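Local coordinates for hypothetical protein Ta0583 (Thermoplasma acidophilum, PDB 2FSJ), which polymerizes into bundles of helical filaments in a reaction that requires a nucleoside triphosphate, preferably ATP, as an archaeal homolog of actin, at residues D27-G31 and V88-G93; D32-I36 and Q331-L336; G127-F133 and M168-G172; D196-R200 and G225-A229; R200-T206 and L218-I224. All coordinates share one frame; numbering follows the deposited sequence.

Contact 1. Residues D27-G31 and V88-G93; sequences DVGYG and VPQGDG
The end of strand 22-28 and the turn after it run past the loop 88-93, closest where the CA atoms of G29 and D92 lie 4.4 Å apart, and a single backbone bond, G93 N to V28 O (3.1 Å), joins the two chains. This is the first nucleotide-binding loop of the actin fold, the turn between the first two strands of the N-terminal sheet, and Y30 and G31 belong to the ATP site. D92 secures the turn. Its carboxylate, with CG set beside the backbone N (chi1 -63°), reaches across so that OD1 takes the Y30 N-H at 2.8 Å, almost perfectly straight at 178° and met nearly end-on to the C-O bond. OD1 also lies against G29 CA, while OD2 is bound by Q171, so both carboxylate oxygens are engaged and the group's rotation is fixed. The Y30 ring lies edge-on to the loop backbone: CD1 is 3.3 Å from P89 O, near the ring plane, and CE1 touches V88 CG2 more loosely. P89 packs against the turn, its CG against G29 O at 3.8 Å and its CD against Y30 O. Beyond the loop, L103 of helix 101-111 packs on both V28 and P89. One water bridges the two backbones beside the G93-V28 bond, donating to V28 O at 2.9 Å and to G91 O at 2.7 Å.

Contact 2. Residues D32-I36 and Q331-L336; sequences DTKVI and QFANAL
K34 sets CG beside its backbone N (chi1 -77°) and folds at chi2 and chi3, a curl that wraps CG, CD and CE round Q331 O and turns the ammonium back onto its own strand, where NZ binds D32 O at 2.9 Å from above the carbonyl plane. The same curl presses K34 CG to F332 CE1 at 3.7 Å. Q331, bent at chi2, brings NE2 to 3.7 Å from D32 OD2, too far for a direct hydrogen bond, their planes 67° apart. One water accepts from Q331 NE2 and donates to D32 OD2; a second accepts from K34 NZ and, at 2.6 Å, from Q331 NE2, and donates to Q331 O. Were K34 cut back to an alanine, D32 O would probably lose its ammonium donor, the second water one of its two donors, and a gap would open beside F332. I36 fills the angle between F332 and the first helical turn: CD1 meets F332 CD1 and L336 CD2, each at 3.8 Å, and CG1 rests on A335 CB. The apolar end clamps helix 333-343 to strand 32-36, while the watered end gathers D32, K34 and Q331, all ATP-binding, at the nucleotide cleft characteristic of the actin fold.

Contact 3. Residues G127-F133 and M168-G172; sequences GTPLGTF and MRPQG
F133 and P170 form the tight part of this contact: the proline ring slides over one face of the phenyl, its CG 4.0 Å from the ring centroid in a CH-pi contact offset toward the rim. A chi1 of -175° swings the F133 ring back from the start of helix 133-144 to strand 158-170, where CE1 comes within 3.4 Å of P170 N and the CZ edge faces M168 O. L130 CD1 closes on P170 CG from another side at 3.9 Å. M168, bent at chi2 and chi3, curls its CE against G127 C and T128 CG2. Trimming F133 to an alanine would probably cost P170 the aromatic face against its CG and open a gap between the helix start and the strand. The backbone pairing is looser. Strands 120-128 and 158-170 run parallel here, but T128 N to R169 O is a weak bond of 3.5 Å; Q171 N to T128 O is firmer at 2.9 Å, though from well above the carbonyl plane. At the loop end a water bridges L130 N and Q171 O, while the partly exposed R169 bends back so that NH1 binds M168 O. T128 bonds to R169 and Q171, flanking P170, so a proline is tolerated because its N is not needed toward strand 120-128; T128 OG1 and Q171 NE2 turn to G93 and D92 of the neighbouring loop.

Contact 4. Residues D196-R200 and G225-A229; sequences DVGSR and GVGDA
V197 lays CG1 against CG2 of V226 at 4.1 Å, the two side chains crossing at about a right angle, and this is the one apolar side-chain pair between the end of strand 191-197 and the start of helix 226-241. With chi1 at -178°, V226 sends CG1 away from its N and leaves CG2 beside it, 3.7 Å from G198 O. The rest is backbone. Two successive carbonyls of the turn point at two successive N-H groups of the helix start: V226 N binds G198 O at 2.9 Å, and G227 N binds S199 O at 2.7 Å, on a lone pair in the carbonyl plane. Amides of a first helical turn lack acceptors within the helix, so the turn supplies them from outside. The fit is close: G225 CA sits 3.2 Å from G198 O, and a CB at G225 would probably clash with G198 O and S199 O, and one at G227 with S199 O. D228 ties the helix start to the residue before it, its OD2 receiving G225 N at 2.9 Å on the anti lone pair. S199 is an ATP-binding residue, and its turn is the counterpart, in the second half of the molecule, of the nucleotide loop bearing Y30; Y30 packs on both S199 and R200 across the cleft. Behind the contact, V197 pairs through its backbone with V303 of strand 297-303, F314 and T202 cover its side chain, and I274 and L275 of helix 268-290 pack against A229 of helix 226-241.

Contact 5. Residues R200-T206 and L218-I224; sequences RTTDVLT and LSFSLQI
T202 and L222 exchange two nearly straight backbone bonds, L222 N to T202 O at 2.8 Å and T202 N to L222 O at 2.9 Å, and V204 and F220 repeat the pattern, with V204 N lying almost in line with the F220 carbonyl. These are the hydrogen-bonded pairs of an antiparallel hairpin, with D203 and S221 the non-hydrogen-bonded pair between them. Threonine hydroxyls extend the ladder at both ends. T202 OG1, beside its backbone N (chi1 -62°), donates to I224 O, and T206 OG1 does the same to L218 O, each at 2.8 Å. S219 OG takes T206 N at 3.0 Å and is itself bonded to V215 O. Two waters bridge the strands, one between R200 O and Q223 OE1, another between D203 OD1 and S221 OG. Packing follows on the side carrying T202, V204, F220 and L222. V204 lies alongside F220 with its CB over one ring face, 3.9 Å from the centroid, while CG1 and CG2 touch CZ and CE1 of the ring; L222 CG meets the ring in its plane. At the far end T206 CB sits 3.6 Å from L218 CB. Strand 213-222 is one edge of the four-stranded sheet, 202-208 lies between it and strand 191-197, and helix 268-290 covers the packed side, N289 on F220, N285 on L222, L278 and R281 on I224.

How the contacts relate
Contacts 1, 2 and 3 gather on the seven-stranded N-terminal sheet, where strands 32-36, 22-28, 120-128 and 158-170 lie side by side; contacts 4 and 5 belong to the four-stranded sheet of the other half, share R200 and have centres 11 Å apart. Along the chain contact 1 closes before contact 3 opens, contact 4 follows with contact 5 nested inside it, and contact 2 encloses contacts 3, 4 and 5 by bringing helix 333-343 back to strand 32-36. The halves meet where Y30 packs on S199 and R200, and P129 and L130 on D203 and S219. ATP-binding residues in contacts 1, 2 and 4 are consistent with a nucleotide cleft between the two halves, as in actin.

Contact 1. Residues D27-G31 and V88-G93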
# COMPACT_ATOMS: atom_id res chain seq x y z
N ASP A 27 -5.42 -4.29 -2.93
CA ASP A 27 -4.02 -3.83 -2.85
C ASP A 27 -3.50 -4.16 -1.48
O ASP A 27 -3.88 -3.55 -0.50
CB ASP A 27 -3.97 -2.33 -3.19
CG ASP A 27 -2.58 -1.74 -3.13
OD1 ASP A 27 -1.60 -2.47 -2.91
OD2 ASP A 27 -2.37 -0.51 -3.32
N VAL A 28 -2.67 -5.18 -1.38
CA VAL A 28 -2.12 -5.61 -0.08
C VAL A 28 -0.75 -4.93 0.08
O VAL A 28 0.31 -5.47 -0.33
CB VAL A 28 -2.01 -7.14 0.07
CG1 VAL A 28 -1.52 -7.54 1.48
CG2 VAL A 28 -3.32 -7.79 -0.22
N GLY A 29 -0.80 -3.77 0.71
CA GLY A 29 0.40 -3.01 0.98
C GLY A 29 1.14 -3.55 2.20
O GLY A 29 0.56 -4.23 3.07
N TYR A 30 2.41 -3.20 2.28
CA TYR A 30 3.23 -3.46 3.50
C TYR A 30 2.52 -2.86 4.71
O TYR A 30 2.42 -3.48 5.80
CB TYR A 30 4.67 -2.86 3.37
CG TYR A 30 5.36 -2.90 4.72
CD1 TYR A 30 5.89 -4.10 5.21
CD2 TYR A 30 5.32 -1.81 5.57
CE1 TYR A 30 6.43 -4.18 6.50
CE2 TYR A 30 5.86 -1.88 6.89
CZ TYR A 30 6.43 -3.07 7.33
OH TYR A 30 6.96 -3.17 8.62
N GLY A 31 1.98 -1.65 4.52
CA GLY A 31 1.35 -0.90 5.60
C GLY A 31 -0.13 -1.18 5.81
O GLY A 31 -0.57 -1.43 6.95
N VAL A 88 3.14 -9.42 9.53
CA VAL A 88 3.03 -8.33 8.55
C VAL A 88 3.69 -8.78 7.27
O VAL A 88 4.54 -9.69 7.28
CB VAL A 88 3.66 -7.02 9.10
CG1 VAL A 88 2.99 -6.61 10.43
CG2 VAL A 88 5.17 -7.14 9.28
N PRO A 89 3.31 -8.19 6.13
CA PRO A 89 3.91 -8.60 4.87
C PRO A 89 5.41 -8.27 4.80
O PRO A 89 5.88 -7.37 5.48
CB PRO A 89 3.16 -7.72 3.86
CG PRO A 89 1.88 -7.47 4.54
CD PRO A 89 2.35 -7.11 5.93
N GLN A 90 6.10 -8.97 3.94
CA GLN A 90 7.52 -8.67 3.65
C GLN A 90 7.69 -7.45 2.75
O GLN A 90 8.74 -6.80 2.77
CB GLN A 90 8.18 -9.91 3.04
CG GLN A 90 8.33 -11.04 4.06
CD GLN A 90 9.48 -10.79 4.99
OE1 GLN A 90 9.27 -10.38 6.15
NE2 GLN A 90 10.71 -10.98 4.50
N GLY A 91 6.65 -7.08 2.01
CA GLY A 91 6.70 -5.87 1.19
C GLY A 91 5.32 -5.68 0.54
O GLY A 91 4.38 -6.44 0.81
N ASP A 92 5.22 -4.70 -0.34
CA ASP A 92 3.99 -4.48 -1.14
C ASP A 92 3.75 -5.59 -2.20
O ASP A 92 4.69 -6.16 -2.80
CB ASP A 92 4.07 -3.15 -1.93
CG ASP A 92 4.15 -1.92 -1.04
OD1 ASP A 92 3.59 -1.89 0.06
OD2 ASP A 92 4.73 -0.88 -1.44
N GLY A 93 2.47 -5.86 -2.46
CA GLY A 93 2.09 -6.78 -3.53
C GLY A 93 2.65 -8.19 -3.47
O GLY A 93 2.89 -8.80 -4.53
O HOH W 1 2.02 -7.76 0.31

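Contact 2. Residues D32-I36 and Q331-L336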
# COMPACT_ATOMS: atom_id res chain seq x y z
N ASP A 32 -0.91 -1.05 4.74
CA ASP A 32 -2.37 -1.15 4.79
C ASP A 32 -2.84 -1.96 3.62
O ASP A 32 -2.18 -1.94 2.58
CB ASP A 32 -3.06 0.21 4.70
CG ASP A 32 -2.81 1.08 5.93
OD1 ASP A 32 -3.32 0.75 7.03
OD2 ASP A 32 -2.04 2.07 5.88
N THR A 33 -3.98 -2.66 3.80
CA THR A 33 -4.65 -3.42 2.75
C THR A 33 -5.88 -2.59 2.38
O THR A 33 -6.64 -2.18 3.25
CB THR A 33 -5.01 -4.84 3.32
OG1 THR A 33 -3.78 -5.57 3.54
CG2 THR A 33 -5.86 -5.68 2.39
N LYS A 34 -6.06 -2.37 1.08
CA LYS A 34 -7.15 -1.61 0.52
C LYS A 34 -7.97 -2.51 -0.36
O LYS A 34 -7.40 -3.30 -1.13
CB LYS A 34 -6.57 -0.51 -0.39
CG LYS A 34 -5.99 0.70 0.34
CD LYS A 34 -4.65 0.51 0.97
CE LYS A 34 -3.58 0.20 -0.02
NZ LYS A 34 -2.20 0.15 0.59
N VAL A 35 -9.27 -2.31 -0.33
CA VAL A 35 -10.25 -3.02 -1.14
C VAL A 35 -11.22 -2.02 -1.78
O VAL A 35 -11.73 -1.08 -1.11
CB VAL A 35 -11.06 -4.07 -0.25
CG1 VAL A 35 -11.79 -5.09 -1.10
CG2 VAL A 35 -10.18 -4.71 0.78
N ILE A 36 -11.48 -2.18 -3.08
CA ILE A 36 -12.53 -1.46 -3.78
C ILE A 36 -13.61 -2.48 -4.06
O ILE A 36 -13.42 -3.42 -4.84
CB ILE A 36 -12.03 -0.84 -5.11
CG1 ILE A 36 -10.72 -0.06 -4.92
CG2 ILE A 36 -13.14 0.10 -5.73
CD1 ILE A 36 -10.76 1.07 -3.97
N GLN A 331 -4.23 6.83 -0.85
CA GLN A 331 -4.00 5.48 -0.38
C GLN A 331 -4.67 4.49 -1.29
O GLN A 331 -4.34 3.33 -1.28
CB GLN A 331 -4.51 5.32 1.07
CG GLN A 331 -3.64 6.16 2.06
CD GLN A 331 -2.92 5.39 3.19
OE1 GLN A 331 -2.77 5.94 4.29
NE2 GLN A 331 -2.44 4.18 2.92
N PHE A 332 -5.58 4.96 -2.12
CA PHE A 332 -6.40 4.08 -2.93
C PHE A 332 -6.12 4.10 -4.41
O PHE A 332 -6.71 3.32 -5.17
CB PHE A 332 -7.87 4.47 -2.73
CG PHE A 332 -8.42 4.03 -1.39
CD1 PHE A 332 -8.78 2.71 -1.18
CD2 PHE A 332 -8.60 4.96 -0.36
CE1 PHE A 332 -9.29 2.31 0.06
CE2 PHE A 332 -9.14 4.55 0.87
CZ PHE A 332 -9.44 3.22 1.06
N ALA A 333 -5.26 5.00 -4.85
CA ALA A 333 -5.15 5.25 -6.29
C ALA A 333 -4.79 3.99 -7.06
O ALA A 333 -5.36 3.71 -8.14
CB ALA A 333 -4.14 6.40 -6.58
N ASN A 334 -3.83 3.21 -6.55
CA ASN A 334 -3.46 1.95 -7.24
C ASN A 334 -4.63 1.00 -7.26
O ASN A 334 -4.94 0.41 -8.31
CB ASN A 334 -2.22 1.29 -6.62
CG ASN A 334 -0.91 1.91 -7.11
OD1 ASN A 334 -0.01 2.26 -6.31
ND2 ASN A 334 -0.76 1.98 -8.41
N ALA A 335 -5.25 0.80 -6.11
CA ALA A 335 -6.39 -0.15 -6.00
C ALA A 335 -7.52 0.21 -6.95
O ALA A 335 -8.12 -0.67 -7.56
CB ALA A 335 -6.90 -0.22 -4.62
N LEU A 336 -7.78 1.50 -7.10
CA LEU A 336 -8.84 1.97 -8.03
C LEU A 336 -8.47 1.64 -9.48
O LEU A 336 -9.29 1.14 -10.23
CB LEU A 336 -9.02 3.48 -7.86
CG LEU A 336 -9.73 3.87 -6.57
CD1 LEU A 336 -9.41 5.30 -6.20
CD2 LEU A 336 -11.31 3.65 -6.65
O HOH W 2 -0.33 2.42 4.05
O HOH W 3 -1.88 2.90 0.71

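Contact 3. Residues G127-F133 and M168-G172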
# COMPACT_ATOMS: atom_id res chain seq x y z
N GLY A 127 -2.11 -5.80 -8.01
CA GLY A 127 -0.85 -5.35 -8.57
C GLY A 127 0.30 -5.63 -7.64
O GLY A 127 0.12 -6.11 -6.50
N THR A 128 1.50 -5.36 -8.16
CA THR A 128 2.73 -5.66 -7.44
C THR A 128 3.86 -4.80 -8.09
O THR A 128 3.76 -4.42 -9.28
CB THR A 128 3.01 -7.21 -7.43
OG1 THR A 128 4.15 -7.55 -6.61
CG2 THR A 128 3.35 -7.74 -8.82
N PRO A 129 4.91 -4.49 -7.33
CA PRO A 129 6.02 -3.69 -7.89
C PRO A 129 6.58 -4.21 -9.19
O PRO A 129 6.76 -5.42 -9.40
CB PRO A 129 7.07 -3.74 -6.75
CG PRO A 129 6.19 -3.85 -5.51
CD PRO A 129 5.10 -4.76 -5.89
N LEU A 130 6.96 -3.29 -10.08
CA LEU A 130 7.41 -3.66 -11.39
C LEU A 130 8.66 -4.56 -11.43
O LEU A 130 8.73 -5.44 -12.26
CB LEU A 130 7.69 -2.39 -12.21
CG LEU A 130 8.16 -2.62 -13.66
CD1 LEU A 130 7.10 -3.33 -14.48
CD2 LEU A 130 8.60 -1.28 -14.24
N GLY A 131 9.64 -4.29 -10.55
CA GLY A 131 10.94 -4.96 -10.56
C GLY A 131 10.90 -6.48 -10.54
O GLY A 131 11.74 -7.15 -11.19
N THR A 132 9.91 -7.04 -9.83
CA THR A 132 9.70 -8.49 -9.80
C THR A 132 8.31 -8.86 -10.23
O THR A 132 7.76 -9.88 -9.79
CB THR A 132 9.95 -9.05 -8.41
OG1 THR A 132 9.15 -8.34 -7.42
CG2 THR A 132 11.38 -8.84 -7.98
N PHE A 133 7.75 -8.06 -11.13
CA PHE A 133 6.37 -8.20 -11.59
C PHE A 133 6.05 -9.59 -12.15
O PHE A 133 5.11 -10.25 -11.70
CB PHE A 133 6.05 -7.17 -12.66
CG PHE A 133 4.60 -7.17 -13.10
CD1 PHE A 133 3.62 -6.60 -12.30
CD2 PHE A 133 4.23 -7.71 -14.33
CE1 PHE A 133 2.30 -6.63 -12.68
CE2 PHE A 133 2.94 -7.69 -14.73
CZ PHE A 133 1.95 -7.14 -13.89
N MET A 168 -3.59 -8.38 -13.06
CA MET A 168 -2.50 -7.70 -12.37
C MET A 168 -1.93 -6.57 -13.20
O MET A 168 -1.72 -6.74 -14.40
CB MET A 168 -1.38 -8.70 -12.08
CG MET A 168 -1.80 -9.82 -11.15
SD MET A 168 -2.04 -9.27 -9.47
CE MET A 168 -0.30 -9.02 -8.84
N ARG A 169 -1.60 -5.46 -12.55
CA ARG A 169 -0.87 -4.37 -13.20
C ARG A 169 0.28 -3.96 -12.31
O ARG A 169 0.15 -4.14 -11.11
CB ARG A 169 -1.77 -3.17 -13.38
CG ARG A 169 -2.79 -3.32 -14.47
CD ARG A 169 -2.21 -3.45 -15.88
NE ARG A 169 -3.29 -3.59 -16.84
CZ ARG A 169 -3.84 -4.75 -17.21
NH1 ARG A 169 -3.42 -5.92 -16.72
NH2 ARG A 169 -4.83 -4.73 -18.10
N PRO A 170 1.38 -3.41 -12.86
CA PRO A 170 2.49 -2.92 -12.03
C PRO A 170 2.05 -1.84 -11.07
O PRO A 170 1.24 -0.99 -11.44
CB PRO A 170 3.49 -2.38 -13.06
CG PRO A 170 3.24 -3.21 -14.26
CD PRO A 170 1.72 -3.27 -14.28
N GLN A 171 2.55 -1.88 -9.83
CA GLN A 171 2.30 -0.83 -8.90
C GLN A 171 2.77 0.52 -9.53
O GLN A 171 3.82 0.58 -10.19
CB GLN A 171 3.07 -1.11 -7.60
CG GLN A 171 2.80 -0.12 -6.49
CD GLN A 171 3.30 -0.65 -5.13
OE1 GLN A 171 3.06 -1.82 -4.79
NE2 GLN A 171 4.02 0.18 -4.40
N GLY A 172 1.96 1.55 -9.37
CA GLY A 172 2.16 2.80 -10.07
C GLY A 172 1.38 2.93 -11.37
O GLY A 172 0.87 4.00 -11.68
O HOH W 4 6.26 -0.45 -9.65

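Contact 4. Residues D196-R200 and G225-A229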
# COMPACT_ATOMS: atom_id res chain seq x y z
N ASP A 196 5.91 6.60 -4.99
CA ASP A 196 5.07 6.00 -3.94
C ASP A 196 5.90 5.80 -2.67
O ASP A 196 6.71 4.90 -2.61
CB ASP A 196 4.60 4.67 -4.47
CG ASP A 196 3.52 4.02 -3.63
OD1 ASP A 196 3.30 4.42 -2.46
OD2 ASP A 196 2.86 3.07 -4.10
N VAL A 197 5.74 6.68 -1.70
CA VAL A 197 6.55 6.65 -0.50
C VAL A 197 5.80 5.81 0.52
O VAL A 197 4.74 6.22 1.03
CB VAL A 197 6.80 8.07 0.12
CG1 VAL A 197 7.76 7.93 1.29
CG2 VAL A 197 7.43 9.01 -0.88
N GLY A 198 6.29 4.61 0.74
CA GLY A 198 5.73 3.75 1.77
C GLY A 198 6.57 3.79 3.05
O GLY A 198 7.47 4.63 3.19
N SER A 199 6.27 2.86 3.95
CA SER A 199 6.98 2.76 5.22
C SER A 199 8.43 2.32 5.04
O SER A 199 9.36 2.91 5.59
CB SER A 199 6.23 1.80 6.16
OG SER A 199 6.71 1.96 7.50
N ARG A 200 8.65 1.29 4.24
CA ARG A 200 9.98 0.71 4.06
C ARG A 200 10.66 0.96 2.72
O ARG A 200 11.89 0.93 2.62
CB ARG A 200 9.86 -0.80 4.32
CG ARG A 200 9.92 -1.12 5.81
CD ARG A 200 9.64 -2.56 6.12
NE ARG A 200 10.80 -3.45 6.01
CZ ARG A 200 11.74 -3.59 6.95
NH1 ARG A 200 11.71 -2.88 8.07
NH2 ARG A 200 12.72 -4.45 6.75
N GLY A 225 11.99 4.84 3.25
CA GLY A 225 10.62 5.29 3.37
C GLY A 225 10.35 5.96 4.72
O GLY A 225 11.28 6.25 5.47
N VAL A 226 9.09 6.12 5.07
CA VAL A 226 8.69 6.82 6.28
C VAL A 226 9.26 6.13 7.53
O VAL A 226 9.46 6.78 8.49
CB VAL A 226 7.16 6.95 6.41
CG1 VAL A 226 6.81 7.75 7.70
CG2 VAL A 226 6.56 7.63 5.18
N GLY A 227 9.46 4.82 7.50
CA GLY A 227 10.02 4.09 8.64
C GLY A 227 11.41 4.52 9.02
O GLY A 227 11.81 4.44 10.18
N ASP A 228 12.16 5.00 8.04
CA ASP A 228 13.49 5.56 8.31
C ASP A 228 13.40 6.87 9.08
O ASP A 228 14.21 7.11 9.98
CB ASP A 228 14.26 5.74 7.04
CG ASP A 228 14.47 4.40 6.30
OD1 ASP A 228 15.22 3.53 6.83
OD2 ASP A 228 13.88 4.09 5.25
N ALA A 229 12.40 7.67 8.77
CA ALA A 229 12.12 8.90 9.54
C ALA A 229 11.61 8.56 10.94
O ALA A 229 12.05 9.19 11.90
CB ALA A 229 11.13 9.83 8.81

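Contact 5. Residues R200-T206 and L218-I224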
# COMPACT_ATOMS: atom_id res chain seq x y z
N ARG A 200 8.65 1.29 4.24
CA ARG A 200 9.98 0.71 4.06
C ARG A 200 10.66 0.96 2.72
O ARG A 200 11.89 0.93 2.62
CB ARG A 200 9.86 -0.80 4.32
CG ARG A 200 9.92 -1.12 5.81
CD ARG A 200 9.64 -2.56 6.12
NE ARG A 200 10.80 -3.45 6.01
CZ ARG A 200 11.74 -3.59 6.95
NH1 ARG A 200 11.71 -2.88 8.07
NH2 ARG A 200 12.72 -4.45 6.75
N THR A 201 9.86 1.17 1.67
CA THR A 201 10.42 1.42 0.34
C THR A 201 9.73 2.59 -0.32
O THR A 201 8.59 2.96 0.04
CB THR A 201 10.22 0.18 -0.58
OG1 THR A 201 8.82 -0.03 -0.80
CG2 THR A 201 10.68 -1.06 0.06
N THR A 202 10.43 3.15 -1.30
CA THR A 202 9.87 4.11 -2.22
C THR A 202 9.93 3.57 -3.68
O THR A 202 10.99 3.36 -4.26
CB THR A 202 10.60 5.48 -2.08
OG1 THR A 202 10.39 5.99 -0.74
CG2 THR A 202 9.96 6.55 -3.05
N ASP A 203 8.75 3.34 -4.25
CA ASP A 203 8.59 2.70 -5.55
C ASP A 203 8.40 3.84 -6.55
O ASP A 203 7.44 4.65 -6.44
CB ASP A 203 7.36 1.81 -5.49
CG ASP A 203 7.26 0.87 -6.65
OD1 ASP A 203 7.89 -0.22 -6.55
OD2 ASP A 203 6.59 1.14 -7.69
N VAL A 204 9.28 3.88 -7.53
CA VAL A 204 9.24 4.91 -8.56
C VAL A 204 8.93 4.22 -9.87
O VAL A 204 9.71 3.38 -10.36
CB VAL A 204 10.55 5.66 -8.65
CG1 VAL A 204 10.52 6.73 -9.79
CG2 VAL A 204 10.91 6.26 -7.24
N LEU A 205 7.79 4.57 -10.43
CA LEU A 205 7.37 4.04 -11.71
C LEU A 205 7.28 5.17 -12.74
O LEU A 205 6.50 6.14 -12.57
CB LEU A 205 6.04 3.31 -11.57
CG LEU A 205 5.72 2.77 -12.96
CD1 LEU A 205 5.92 1.28 -13.13
CD2 LEU A 205 4.47 3.32 -13.57
N THR A 206 8.12 5.06 -13.77
CA THR A 206 8.11 6.00 -14.90
C THR A 206 7.31 5.38 -16.02
O THR A 206 7.52 4.24 -16.38
CB THR A 206 9.55 6.33 -15.32
OG1 THR A 206 10.18 7.04 -14.25
CG2 THR A 206 9.60 7.30 -16.53
N LEU A 218 13.75 3.37 -16.30
CA LEU A 218 13.58 4.58 -15.50
C LEU A 218 12.68 4.30 -14.30
O LEU A 218 12.17 5.22 -13.70
CB LEU A 218 12.97 5.71 -16.34
CG LEU A 218 13.83 6.21 -17.53
CD1 LEU A 218 13.16 7.38 -18.21
CD2 LEU A 218 15.24 6.56 -17.10
N SER A 219 12.51 3.02 -13.97
CA SER A 219 11.61 2.60 -12.89
C SER A 219 12.44 1.77 -11.94
O SER A 219 13.28 1.00 -12.34
CB SER A 219 10.41 1.80 -13.45
OG SER A 219 9.66 2.60 -14.37
N PHE A 220 12.20 1.91 -10.65
CA PHE A 220 13.13 1.35 -9.66
C PHE A 220 12.54 1.48 -8.25
O PHE A 220 11.55 2.19 -8.07
CB PHE A 220 14.50 2.08 -9.72
CG PHE A 220 14.39 3.59 -9.66
CD1 PHE A 220 14.43 4.28 -8.45
CD2 PHE A 220 14.29 4.34 -10.82
CE1 PHE A 220 14.32 5.67 -8.43
CE2 PHE A 220 14.19 5.70 -10.78
CZ PHE A 220 14.18 6.36 -9.62
N SER A 221 13.16 0.82 -7.27
CA SER A 221 12.65 0.76 -5.90
C SER A 221 13.77 1.19 -5.01
O SER A 221 14.86 0.60 -5.10
CB SER A 221 12.24 -0.66 -5.51
OG SER A 221 11.73 -0.70 -4.15
N LEU A 222 13.54 2.23 -4.20
CA LEU A 222 14.54 2.75 -3.29
C LEU A 222 14.27 2.15 -1.91
O LEU A 222 13.14 2.11 -1.46
CB LEU A 222 14.47 4.27 -3.22
CG LEU A 222 14.68 5.05 -4.52
CD1 LEU A 222 14.40 6.54 -4.30
CD2 LEU A 222 16.08 4.79 -5.08
N GLN A 223 15.29 1.67 -1.23
CA GLN A 223 15.07 1.03 0.06
C GLN A 223 15.08 2.07 1.20
O GLN A 223 15.94 2.04 2.11
CB GLN A 223 16.07 -0.12 0.28
CG GLN A 223 16.01 -1.21 -0.88
CD GLN A 223 14.68 -1.95 -0.97
OE1 GLN A 223 14.19 -2.45 0.03
NE2 GLN A 223 14.08 -2.00 -2.20
N ILE A 224 14.12 3.00 1.13
CA ILE A 224 13.98 4.09 2.11
C ILE A 224 12.53 4.49 2.09
O ILE A 224 11.88 4.43 1.01
CB ILE A 224 14.95 5.28 1.80
CG1 ILE A 224 15.11 6.19 3.03
CG2 ILE A 224 14.50 6.11 0.60
CD1 ILE A 224 16.11 7.39 2.87
O HOH W 5 13.28 -1.41 2.80
O HOH W 6 9.11 -1.45 -4.25